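Local coordinates for protein tRNA (guanine-N(1)-)-methyltransferase (Corynebacterium diphtheriae, PDB 7KFF) that probably transfers a methyl group from S-adenosylmethionine to N1 of guanine 37 in tRNA, working as a knotted SPOUT-family dimer, at residues Trp265-Glu268 with Gln269-Arg273. Sequence-based numbering, arbitrary orientation.
Sequences WRRE and QSLKR
An i to i+4 pairing on one face of the α-helix 259-277, in the C-terminal part of this TrmD, joins W265 to Q269. With CG anti to the backbone N (chi1 176°), the indole lies beside the next turn, and Q269 CG settles over one face of its six-membered ring in a CH-pi contact, 3.6 Å from the centroid. The bend at chi2 (-64°) carries the Q269 amide out past the NE1-CE2 rim of the indole, its plane 15° from that of the ring, with NE2 3.8 Å from W265 NE1. That amide is also tied to the preceding residue: one water donates a hydrogen bond to E268 OE1 (2.6 Å) and accepts one from Q269 NE2 (3.1 Å), helping to fix the amide's rotation. Beneath these side chains the backbone bond from Q269 N to W265 O measures 2.9 Å, and S270, L271 and K272 repeat the i+4 pattern to the carbonyls of R266, R267 and E268. On another side, L271 CD1 packs at 4.2 Å against R267 CG, while the R267 guanidinium reaches a salt bridge with D291. E268, L271 and K272 lean on Y294 of helix 289-299, W265 rests on the loop residues V253 and L254, and R273 hydrogen-bonds A144 of the second subunit.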
ATOM      1  N   TRP A 265      10.026   3.361 -29.154  1.00 26.90           N
ATOM      2  CA  TRP A 265       9.019   4.244 -28.577  1.00 26.67           C
ATOM      3  C   TRP A 265       8.693   3.831 -27.152  1.00 25.05           C
ATOM      4  O   TRP A 265       8.587   4.678 -26.262  1.00 23.42           O
ATOM      5  CB  TRP A 265       7.759   4.246 -29.454  1.00 28.92           C
ATOM      6  CG  TRP A 265       6.610   5.055 -28.880  1.00 31.17           C
ATOM      7  CD1 TRP A 265       6.338   6.377 -29.099  1.00 32.34           C
ATOM      8  CD2 TRP A 265       5.587   4.579 -28.000  1.00 32.03           C
ATOM      9  NE1 TRP A 265       5.215   6.755 -28.404  1.00 33.37           N
ATOM     10  CE2 TRP A 265       4.731   5.666 -27.727  1.00 33.14           C
ATOM     11  CE3 TRP A 265       5.310   3.340 -27.423  1.00 33.63           C
ATOM     12  CZ2 TRP A 265       3.623   5.553 -26.894  1.00 34.54           C
ATOM     13  CZ3 TRP A 265       4.198   3.229 -26.591  1.00 34.70           C
ATOM     14  CH2 TRP A 265       3.379   4.331 -26.333  1.00 35.15           C
ATOM     15  N   ARG A 266       8.544   2.528 -26.910  1.00 25.28           N
ATOM     16  CA  ARG A 266       8.217   2.073 -25.565  1.00 25.96           C
ATOM     17  C   ARG A 266       9.326   2.448 -24.589  1.00 23.56           C
ATOM     18  O   ARG A 266       9.056   2.876 -23.467  1.00 22.71           O
ATOM     19  CB  ARG A 266       7.992   0.561 -25.538  1.00 31.16           C
ATOM     20  CG  ARG A 266       6.792   0.036 -26.323  1.00 37.17           C
ATOM     21  CD  ARG A 266       6.418  -1.338 -25.794  1.00 43.63           C
ATOM     22  NE  ARG A 266       6.109  -2.343 -26.809  1.00 48.74           N
ATOM     23  CZ  ARG A 266       4.895  -2.581 -27.300  1.00 52.39           C
ATOM     24  NH1 ARG A 266       4.726  -3.535 -28.203  1.00 53.31           N
ATOM     25  NH2 ARG A 266       3.852  -1.860 -26.907  1.00 54.21           N
ATOM     26  N   ARG A 267      10.583   2.314 -25.012  1.00 23.22           N
ATOM     27  CA  ARG A 267      11.699   2.692 -24.149  1.00 23.48           C
ATOM     28  C   ARG A 267      11.697   4.193 -23.876  1.00 22.86           C
ATOM     29  O   ARG A 267      11.846   4.627 -22.726  1.00 22.53           O
ATOM     30  CB  ARG A 267      13.013   2.263 -24.788  1.00 26.05           C
ATOM     31  CG  ARG A 267      14.244   2.703 -24.045  1.00 29.29           C
ATOM     32  CD  ARG A 267      14.604   1.723 -22.986  1.00 31.14           C
ATOM     33  NE  ARG A 267      15.816   2.113 -22.275  1.00 30.28           N
ATOM     34  CZ  ARG A 267      16.202   1.554 -21.138  1.00 30.52           C
ATOM     35  NH1 ARG A 267      15.475   0.583 -20.603  1.00 32.16           N
ATOM     36  NH2 ARG A 267      17.300   1.975 -20.537  1.00 30.14           N
ATOM     37  N   GLU A 268      11.520   5.002 -24.922  1.00 22.55           N
ATOM     38  CA  GLU A 268      11.442   6.447 -24.726  1.00 22.77           C
ATOM     39  C   GLU A 268      10.344   6.815 -23.737  1.00 21.45           C
ATOM     40  O   GLU A 268      10.546   7.637 -22.838  1.00 21.98           O
ATOM     41  CB  GLU A 268      11.216   7.147 -26.061  1.00 25.62           C
ATOM     42  CG  GLU A 268      12.414   7.062 -27.000  1.00 28.99           C
ATOM     43  CD  GLU A 268      12.115   7.620 -28.394  1.00 34.58           C
ATOM     44  OE1 GLU A 268      10.932   7.913 -28.699  1.00 36.50           O
ATOM     45  OE2 GLU A 268      13.055   7.755 -29.186  1.00 37.51           O
ATOM     46  N   GLN A 269       9.170   6.222 -23.894  1.00 21.07           N
ATOM     47  CA  GLN A 269       8.057   6.590 -23.031  1.00 20.87           C
ATOM     48  C   GLN A 269       8.307   6.177 -21.591  1.00 20.24           C
ATOM     49  O   GLN A 269       7.840   6.849 -20.669  1.00 20.39           O
ATOM     50  CB  GLN A 269       6.776   5.955 -23.559  1.00 22.77           C
ATOM     51  CG  GLN A 269       6.305   6.552 -24.866  1.00 25.14           C
ATOM     52  CD  GLN A 269       5.934   8.011 -24.717  1.00 28.83           C
ATOM     53  OE1 GLN A 269       5.128   8.365 -23.850  1.00 30.58           O
ATOM     54  NE2 GLN A 269       6.506   8.860 -25.547  1.00 30.33           N
ATOM     55  N   SER A 270       9.029   5.077 -21.388  1.00 19.51           N
ATOM     56  CA  SER A 270       9.433   4.681 -20.044  1.00 19.54           C
ATOM     57  C   SER A 270      10.451   5.658 -19.464  1.00 19.19           C
ATOM     58  O   SER A 270      10.325   6.081 -18.303  1.00 19.16           O
ATOM     59  CB  SER A 270       9.956   3.250 -20.105  1.00 23.52           C
ATOM     60  OG  SER A 270      10.524   2.842 -18.896  1.00 26.67           O
ATOM     61  N   LEU A 271      11.427   6.078 -20.266  1.00 18.74           N
ATOM     62  CA  LEU A 271      12.356   7.106 -19.808  1.00 19.17           C
ATOM     63  C   LEU A 271      11.620   8.401 -19.491  1.00 19.95           C
ATOM     64  O   LEU A 271      11.917   9.064 -18.489  1.00 19.77           O
ATOM     65  CB  LEU A 271      13.403   7.391 -20.879  1.00 20.10           C
ATOM     66  CG  LEU A 271      14.406   6.272 -21.136  1.00 20.53           C
ATOM     67  CD1 LEU A 271      15.163   6.500 -22.429  1.00 22.59           C
ATOM     68  CD2 LEU A 271      15.376   6.164 -19.950  1.00 22.71           C
ATOM     69  N   LYS A 272      10.655   8.778 -20.338  1.00 19.70           N
ATOM     70  CA  LYS A 272       9.936  10.034 -20.154  1.00 19.80           C
ATOM     71  C   LYS A 272       9.096   9.995 -18.880  1.00 20.29           C
ATOM     72  O   LYS A 272       9.121  10.940 -18.083  1.00 19.93           O
ATOM     73  CB  LYS A 272       9.046  10.289 -21.373  1.00 21.41           C
ATOM     74  CG  LYS A 272       8.190  11.533 -21.303  1.00 25.67           C
ATOM     75  CD  LYS A 272       7.489  11.739 -22.655  1.00 30.68           C
ATOM     76  CE  LYS A 272       6.598  12.968 -22.679  1.00 36.70           C
ATOM     77  NZ  LYS A 272       5.217  12.637 -22.265  1.00 40.53           N
ATOM     78  N   ARG A 273       8.353   8.902 -18.663  1.00 19.16           N
ATOM     79  CA  ARG A 273       7.535   8.813 -17.459  1.00 20.06           C
ATOM     80  C   ARG A 273       8.428   8.839 -16.229  1.00 19.28           C
ATOM     81  O   ARG A 273       8.108   9.498 -15.236  1.00 19.59           O
ATOM     82  CB  ARG A 273       6.671   7.552 -17.477  1.00 21.38           C
ATOM     83  CG  ARG A 273       5.785   7.368 -16.226  1.00 25.47           C
ATOM     84  CD  ARG A 273       4.714   8.441 -16.093  1.00 29.52           C
ATOM     85  NE  ARG A 273       3.631   8.229 -17.051  1.00 33.30           N
ATOM     86  CZ  ARG A 273       2.527   7.526 -16.808  1.00 35.29           C
ATOM     87  NH1 ARG A 273       1.612   7.394 -17.764  1.00 37.14           N
ATOM     88  NH2 ARG A 273       2.322   6.973 -15.613  1.00 37.80           N
TER
HETATM   89  O   HOH W   1       8.752   9.019 -27.696  1.00 42.51           O